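Local structure of regulatory protein PCRH (Pseudomonas aeruginosa, 2XCB) at residues 37-42 with 57-62; 48-52 with 77-82. The protein binds the chaperone-binding region of the minor translocator protein PopD, probably as its tetratricopeptide-repeat chaperone in type III secretion before export. One frame throughout, in Å; residues are numbered along the deposited sequence.

Contact 1 of 2, residues 37-42 with 57-62; sequences AQKIFQ and GLGACR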
ATOM      1  N   ALA A  37      -0.013  -2.017   9.592  1.00 24.86           N
ATOM      2  CA  ALA A  37      -1.096  -2.819   9.031  1.00 23.15           C
ATOM      3  C   ALA A  37      -2.409  -2.019   9.138  1.00 21.61           C
ATOM      4  O   ALA A  37      -3.197  -1.946   8.197  1.00 18.39           O
ATOM      5  CB  ALA A  37      -1.184  -4.138   9.736  1.00 22.05           C
ATOM      6  N   GLN A  38      -2.619  -1.379  10.275  1.00 21.28           N
ATOM      7  CA  GLN A  38      -3.854  -0.573  10.405  1.00 21.18           C
ATOM      8  C   GLN A  38      -3.995   0.473   9.287  1.00 21.49           C
ATOM      9  O   GLN A  38      -5.084   0.733   8.781  1.00 19.67           O
ATOM     10  CB  GLN A  38      -3.861   0.180  11.729  1.00 20.78           C
ATOM     11  CG  GLN A  38      -5.244   0.834  11.984  1.00 20.29           C
ATOM     12  CD  GLN A  38      -5.273   1.684  13.238  1.00 26.41           C
ATOM     13  OE1 GLN A  38      -6.329   2.212  13.630  1.00 26.52           O
ATOM     14  NE2 GLN A  38      -4.108   1.904  13.814  1.00 23.01           N
ATOM     15  N   LYS A  39      -2.903   1.155   8.998  1.00 21.18           N
ATOM     16  CA  LYS A  39      -2.907   2.178   7.978  1.00 22.40           C
ATOM     17  C   LYS A  39      -3.169   1.595   6.603  1.00 21.24           C
ATOM     18  O   LYS A  39      -3.878   2.185   5.805  1.00 22.21           O
ATOM     19  CB  LYS A  39      -1.537   2.922   7.960  1.00 23.33           C
ATOM     20  CG  LYS A  39      -1.301   3.731   9.234  1.00 24.88           C
ATOM     21  CD  LYS A  39       0.071   4.195   9.399  1.00 27.69           C
ATOM     22  CE  LYS A  39       0.028   5.276  10.515  1.00 35.68           C
ATOM     23  NZ  LYS A  39       1.423   5.594  10.896  1.00 39.66           N
ATOM     24  N   ILE A  40      -2.548   0.485   6.277  1.00 21.39           N
ATOM     25  CA  ILE A  40      -2.871  -0.154   4.998  1.00 21.43           C
ATOM     26  C   ILE A  40      -4.374  -0.563   4.901  1.00 23.03           C
ATOM     27  O   ILE A  40      -5.075  -0.283   3.905  1.00 21.15           O
ATOM     28  CB  ILE A  40      -1.913  -1.331   4.807  1.00 22.68           C
ATOM     29  CG1 ILE A  40      -0.490  -0.755   4.743  1.00 23.61           C
ATOM     30  CG2 ILE A  40      -2.301  -2.171   3.566  1.00 20.88           C
ATOM     31  CD1 ILE A  40      -0.207  -0.062   3.388  1.00 30.97           C
ATOM     32  N   PHE A  41      -4.917  -1.139   6.000  1.00 22.47           N
ATOM     33  CA  PHE A  41      -6.322  -1.550   5.941  1.00 19.83           C
ATOM     34  C   PHE A  41      -7.273  -0.356   5.908  1.00 20.83           C
ATOM     35  O   PHE A  41      -8.297  -0.430   5.218  1.00 19.53           O
ATOM     36  CB  PHE A  41      -6.680  -2.527   7.092  1.00 18.29           C
ATOM     37  CG  PHE A  41      -6.039  -3.845   6.947  1.00 18.68           C
ATOM     38  CD1 PHE A  41      -6.263  -4.613   5.836  1.00 23.02           C
ATOM     39  CD2 PHE A  41      -5.225  -4.344   7.957  1.00 21.45           C
ATOM     40  CE1 PHE A  41      -5.637  -5.878   5.720  1.00 24.02           C
ATOM     41  CE2 PHE A  41      -4.645  -5.552   7.848  1.00 24.21           C
ATOM     42  CZ  PHE A  41      -4.814  -6.301   6.741  1.00 22.25           C
ATOM     43  N   GLN A  42      -6.933   0.705   6.645  1.00 19.97           N
ATOM     44  CA  GLN A  42      -7.702   1.889   6.629  1.00 21.68           C
ATOM     45  C   GLN A  42      -7.706   2.408   5.195  1.00 22.10           C
ATOM     46  O   GLN A  42      -8.758   2.818   4.696  1.00 20.21           O
ATOM     47  CB  GLN A  42      -7.124   2.891   7.640  1.00 23.26           C
ATOM     48  CG  GLN A  42      -7.580   4.333   7.529  1.00 33.25           C
ATOM     49  CD  GLN A  42      -8.975   4.613   8.084  1.00 42.30           C
ATOM     50  OE1 GLN A  42      -9.456   3.930   8.979  1.00 47.72           O
ATOM     51  NE2 GLN A  42      -9.615   5.642   7.554  1.00 44.85           N
ATOM     52  N   GLY A  57      -9.592  -6.975   8.684  1.00 18.26           N
ATOM     53  CA  GLY A  57      -8.171  -6.543   8.874  1.00 17.40           C
ATOM     54  C   GLY A  57      -8.009  -5.276   9.759  1.00 17.76           C
ATOM     55  O   GLY A  57      -7.225  -5.268  10.757  1.00 16.90           O
ATOM     56  N   LEU A  58      -8.789  -4.253   9.439  1.00 16.90           N
ATOM     57  CA  LEU A  58      -8.715  -2.988  10.191  1.00 16.65           C
ATOM     58  C   LEU A  58      -9.091  -3.320  11.646  1.00 17.79           C
ATOM     59  O   LEU A  58      -8.417  -2.874  12.624  1.00 18.39           O
ATOM     60  CB  LEU A  58      -9.685  -1.987   9.544  1.00 17.22           C
ATOM     61  CG  LEU A  58      -9.822  -0.583  10.182  1.00 14.41           C
ATOM     62  CD1 LEU A  58      -8.450   0.044  10.306  1.00 18.63           C
ATOM     63  CD2 LEU A  58     -10.851   0.422   9.527  1.00 14.68           C
ATOM     64  N   GLY A  59     -10.249  -3.976  11.827  1.00 16.46           N
ATOM     65  CA  GLY A  59     -10.667  -4.408  13.234  1.00 16.85           C
ATOM     66  C   GLY A  59      -9.611  -5.147  14.006  1.00 17.22           C
ATOM     67  O   GLY A  59      -9.346  -4.802  15.122  1.00 18.55           O
ATOM     68  N   ALA A  60      -8.970  -6.155  13.389  1.00 16.57           N
ATOM     69  CA  ALA A  60      -8.009  -6.977  14.051  1.00 17.86           C
ATOM     70  C   ALA A  60      -6.799  -6.126  14.497  1.00 19.75           C
ATOM     71  O   ALA A  60      -6.245  -6.319  15.607  1.00 18.90           O
ATOM     72  CB  ALA A  60      -7.596  -8.080  13.089  1.00 17.52           C
ATOM     73  N   CYS A  61      -6.387  -5.158  13.645  1.00 19.22           N
ATOM     74  CA  CYS A  61      -5.270  -4.282  13.991  1.00 20.10           C
ATOM     75  C   CYS A  61      -5.543  -3.420  15.182  1.00 19.74           C
ATOM     76  O   CYS A  61      -4.709  -3.319  16.054  1.00 19.44           O
ATOM     77  CB  CYS A  61      -4.875  -3.354  12.809  1.00 19.84           C
ATOM     78  SG  CYS A  61      -4.182  -4.236  11.510  1.00 23.79           S
ATOM     79  N   ARG A  62      -6.724  -2.827  15.206  1.00 19.12           N
ATOM     80  CA  ARG A  62      -7.124  -1.982  16.300  1.00 20.30           C
ATOM     81  C   ARG A  62      -7.293  -2.784  17.630  1.00 20.70           C
ATOM     82  O   ARG A  62      -6.875  -2.350  18.717  1.00 21.73           O
ATOM     83  CB  ARG A  62      -8.418  -1.297  15.915  1.00 19.60           C
ATOM     84  CG  ARG A  62      -8.177  -0.185  14.885  1.00 21.04           C
ATOM     85  CD  ARG A  62      -9.464   0.258  14.251  1.00 22.87           C
ATOM     86  NE  ARG A  62      -9.249   1.475  13.471  1.00 22.83           N
ATOM     87  CZ  ARG A  62     -10.203   2.249  12.947  1.00 22.90           C
ATOM     88  NH1 ARG A  62     -11.510   1.937  13.015  1.00 18.95           N
ATOM     89  NH2 ARG A  62      -9.815   3.306  12.219  1.00 21.10           N
TER
HETATM   90  O   HOH W   1      -7.447   4.102  10.645  1.00 40.21           O

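Contact 2 of 2, residues 48-52 with 77-82; sequences DHYDA and YGALMD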
ATOM      1  N   ASP A  48     -12.257   0.587  -1.105  1.00 22.79           N
ATOM      2  CA  ASP A  48     -13.288  -0.367  -1.410  1.00 22.42           C
ATOM      3  C   ASP A  48     -14.197  -0.526  -0.240  1.00 22.98           C
ATOM      4  O   ASP A  48     -13.869  -1.239   0.682  1.00 22.58           O
ATOM      5  CB  ASP A  48     -12.710  -1.769  -1.754  1.00 22.16           C
ATOM      6  CG  ASP A  48     -13.794  -2.737  -2.219  1.00 26.18           C
ATOM      7  OD1 ASP A  48     -13.495  -3.700  -2.954  1.00 23.85           O
ATOM      8  OD2 ASP A  48     -14.992  -2.560  -1.856  1.00 26.47           O
ATOM      9  N   HIS A  49     -15.340   0.134  -0.290  1.00 23.82           N
ATOM     10  CA  HIS A  49     -16.244   0.197   0.859  1.00 25.12           C
ATOM     11  C   HIS A  49     -16.994  -1.118   1.194  1.00 24.25           C
ATOM     12  O   HIS A  49     -17.766  -1.137   2.156  1.00 25.26           O
ATOM     13  CB  HIS A  49     -17.317   1.290   0.655  1.00 25.08           C
ATOM     14  CG  HIS A  49     -16.790   2.672   0.402  1.00 27.47           C
ATOM     15  ND1 HIS A  49     -15.468   3.026   0.573  1.00 30.60           N
ATOM     16  CD2 HIS A  49     -17.437   3.813   0.055  1.00 25.17           C
ATOM     17  CE1 HIS A  49     -15.313   4.314   0.318  1.00 25.66           C
ATOM     18  NE2 HIS A  49     -16.488   4.817   0.001  1.00 30.54           N
ATOM     19  N   TYR A  50     -16.785  -2.210   0.436  1.00 24.96           N
ATOM     20  CA  TYR A  50     -17.670  -3.398   0.549  1.00 24.02           C
ATOM     21  C   TYR A  50     -16.937  -4.695   0.781  1.00 24.29           C
ATOM     22  O   TYR A  50     -17.569  -5.737   0.982  1.00 23.60           O
ATOM     23  CB  TYR A  50     -18.569  -3.556  -0.689  1.00 24.87           C
ATOM     24  CG  TYR A  50     -19.316  -2.284  -1.011  1.00 28.49           C
ATOM     25  CD1 TYR A  50     -18.905  -1.471  -2.061  1.00 29.26           C
ATOM     26  CD2 TYR A  50     -20.387  -1.858  -0.227  1.00 31.61           C
ATOM     27  CE1 TYR A  50     -19.569  -0.292  -2.370  1.00 33.58           C
ATOM     28  CE2 TYR A  50     -21.054  -0.668  -0.506  1.00 33.26           C
ATOM     29  CZ  TYR A  50     -20.639   0.105  -1.603  1.00 35.95           C
ATOM     30  OH  TYR A  50     -21.272   1.287  -1.914  1.00 38.10           O
ATOM     31  N   ASP A  51     -15.612  -4.667   0.715  1.00 21.29           N
ATOM     32  CA  ASP A  51     -14.857  -5.912   0.831  1.00 21.88           C
ATOM     33  C   ASP A  51     -14.669  -6.209   2.331  1.00 21.17           C
ATOM     34  O   ASP A  51     -13.839  -5.580   2.985  1.00 20.33           O
ATOM     35  CB  ASP A  51     -13.497  -5.815   0.080  1.00 21.44           C
ATOM     36  CG  ASP A  51     -12.820  -7.128  -0.018  1.00 27.63           C
ATOM     37  OD1 ASP A  51     -12.185  -7.361  -1.073  1.00 26.75           O
ATOM     38  OD2 ASP A  51     -12.916  -7.952   0.957  1.00 27.96           O
ATOM     39  N   ALA A  52     -15.473  -7.129   2.883  1.00 22.07           N
ATOM     40  CA  ALA A  52     -15.402  -7.454   4.328  1.00 21.57           C
ATOM     41  C   ALA A  52     -13.970  -7.798   4.827  1.00 20.54           C
ATOM     42  O   ALA A  52     -13.644  -7.533   5.973  1.00 20.11           O
ATOM     43  CB  ALA A  52     -16.421  -8.590   4.700  1.00 20.88           C
ATOM     44  N   TYR A  77     -19.301  -2.747  10.924  1.00 19.57           N
ATOM     45  CA  TYR A  77     -19.530  -2.560   9.468  1.00 19.25           C
ATOM     46  C   TYR A  77     -19.226  -3.848   8.676  1.00 18.58           C
ATOM     47  O   TYR A  77     -20.012  -4.315   7.838  1.00 18.74           O
ATOM     48  CB  TYR A  77     -18.771  -1.348   8.942  1.00 19.59           C
ATOM     49  CG  TYR A  77     -19.082  -1.102   7.492  1.00 19.64           C
ATOM     50  CD1 TYR A  77     -20.203  -0.380   7.099  1.00 20.29           C
ATOM     51  CD2 TYR A  77     -18.240  -1.599   6.485  1.00 22.46           C
ATOM     52  CE1 TYR A  77     -20.506  -0.128   5.703  1.00 18.77           C
ATOM     53  CE2 TYR A  77     -18.555  -1.362   5.085  1.00 18.00           C
ATOM     54  CZ  TYR A  77     -19.669  -0.624   4.725  1.00 21.16           C
ATOM     55  OH  TYR A  77     -19.965  -0.444   3.366  1.00 22.20           O
ATOM     56  N   GLY A  78     -18.110  -4.470   8.985  1.00 19.98           N
ATOM     57  CA  GLY A  78     -17.795  -5.696   8.314  1.00 18.59           C
ATOM     58  C   GLY A  78     -18.935  -6.715   8.339  1.00 20.35           C
ATOM     59  O   GLY A  78     -19.244  -7.387   7.338  1.00 20.01           O
ATOM     60  N   ALA A  79     -19.483  -6.945   9.533  1.00 20.09           N
ATOM     61  CA  ALA A  79     -20.594  -7.859   9.737  1.00 19.25           C
ATOM     62  C   ALA A  79     -21.784  -7.502   8.833  1.00 20.52           C
ATOM     63  O   ALA A  79     -22.503  -8.408   8.409  1.00 20.95           O
ATOM     64  CB  ALA A  79     -20.997  -7.834  11.256  1.00 18.34           C
ATOM     65  N   LEU A  80     -22.017  -6.198   8.557  1.00 20.24           N
ATOM     66  CA  LEU A  80     -23.015  -5.787   7.553  1.00 21.84           C
ATOM     67  C   LEU A  80     -22.666  -6.262   6.097  1.00 22.64           C
ATOM     68  O   LEU A  80     -23.574  -6.590   5.286  1.00 22.22           O
ATOM     69  CB  LEU A  80     -23.170  -4.288   7.589  1.00 22.22           C
ATOM     70  CG  LEU A  80     -24.243  -3.675   8.463  1.00 25.84           C
ATOM     71  CD1 LEU A  80     -24.907  -4.580   9.494  1.00 26.44           C
ATOM     72  CD2 LEU A  80     -23.799  -2.341   9.019  1.00 23.17           C
ATOM     73  N   MET A  81     -21.374  -6.336   5.798  1.00 22.00           N
ATOM     74  CA  MET A  81     -20.885  -6.737   4.502  1.00 22.93           C
ATOM     75  C   MET A  81     -20.855  -8.241   4.314  1.00 24.75           C
ATOM     76  O   MET A  81     -20.921  -8.701   3.177  1.00 25.82           O
ATOM     77  CB  MET A  81     -19.491  -6.136   4.259  1.00 23.91           C
ATOM     78  CG  MET A  81     -19.496  -4.621   4.347  1.00 21.97           C
ATOM     79  SD  MET A  81     -20.419  -3.868   3.033  1.00 24.89           S
ATOM     80  CE  MET A  81     -21.868  -3.247   4.003  1.00 19.82           C
ATOM     81  N   ASP A  82     -20.707  -9.037   5.384  1.00 23.96           N
ATOM     82  CA  ASP A  82     -20.809 -10.483   5.214  1.00 23.73           C
ATOM     83  C   ASP A  82     -21.575 -11.038   6.431  1.00 23.86           C
ATOM     84  O   ASP A  82     -20.982 -11.291   7.477  1.00 23.01           O
ATOM     85  CB  ASP A  82     -19.438 -11.140   5.092  1.00 24.09           C
ATOM     86  CG  ASP A  82     -19.543 -12.661   4.921  1.00 26.58           C
ATOM     87  OD1 ASP A  82     -20.634 -13.183   5.127  1.00 26.04           O
ATOM     88  OD2 ASP A  82     -18.553 -13.314   4.597  1.00 28.37           O
TER

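Contact 1 of 2, residues 37-42 with 57-62
A glycine backbone lies flat against an aromatic ring here: Gly57 CA sits 3.7 Å from the centroid of the Phe41 ring and only 7° off its normal, a CH-pi contact over the ring face. A side chain at this position would point toward the other helix, and an ideal CB would clash with Phe41 CE1 at 2.6 Å, so the bare alpha-carbon makes room for the ring. At the ring edge, Cys61 SG approaches Phe41 CD2 to 3.7 Å in a sulfur-aromatic contact, and the same sulfur meets Ala37 CB at 3.5 Å. The two helical segments run nearly antiparallel, at 154°, with their axes 8.5 Å apart; Gln38 CA lies 5.3 Å from Cys61 CA and Phe41 CA 5.1 Å from Leu58 CA, and Leu58 CB is 3.9 Å from Phe41 CB.

A polar margin flanks this buried seam. Arg62 NE donates to Gln38 OE1 at 3.0 Å, and a water molecule links the next turn, donating to Gln42 OE1 at 2.6 Å and accepting from Arg62 NH2 at 3.0 Å. The guanidinium thus ties together two glutamines on successive turns, while its NH1 reaches Gln70 O in helix 68-81.

This is the interface between consecutive tetratricopeptide repeats, where the second helix of one meets the first helix of the next. The bound peptide packs on Phe41 and Ala60. Helix 15-30 flanks the seam through Tyr29, which touches Cys61, and Ser74 of helix 68-81 touches Leu58.

Contact 2 of 2, residues 48-52 with 77-82
The turn between two tetratricopeptide repeats, residues 48-52, packs here against the C-terminal end of helix 68-81, the second helix of the following repeat. The turn is shaped from within: Asp48 OD2 accepts from Tyr50 N at 2.9 Å, forming an Asx turn just after helix 34-47, and Asp51 takes the N-cap position of helix 52-64, also forming a salt bridge with Arg53. Within this bend, His49 O accepts from Tyr77 OH at 2.6 Å. This is the hydrogen bond that joins the two segments, and the Tyr77 ring also meets that of Phe55.

Most of the remaining surface is van der Waals packing. Ala52 points toward the helix, its CB 4.0 Å from Met81 CB and equally far from Asp82 CB, while Phe88 of helix 87-98 also packs on Ala52. Asp82, which leaves helical geometry, turns its carboxylate to Asn84 N instead. On the exposed side Met81 forms a Met-aromatic contact with Tyr50: the sulfur stands at the ring edge, 79° off the normal, with Met81 SD 3.8 Å from Tyr50 CD2.

In the fold
From the N terminus, helix 15-30 and helix 34-47 form the first repeat. Contact 1 closes the short hairpin of helix 34-47, the 48-52 turn and helix 52-64, with 14 residues between its segments. Contact 2 starts inside that hairpin, at the turn, and reaches forward to the end of helix 68-81, so the two closures cross rather than nest. Helix 52-64 is thus held to the preceding helix in contact 1, while its leading turn meets the following one in contact 2. With centres 14 Å apart and no direct touch, contact 1 joins the two repeats helix to helix in the buried interior, and contact 2 ties the loop between them to the second helix of the second repeat at the surface.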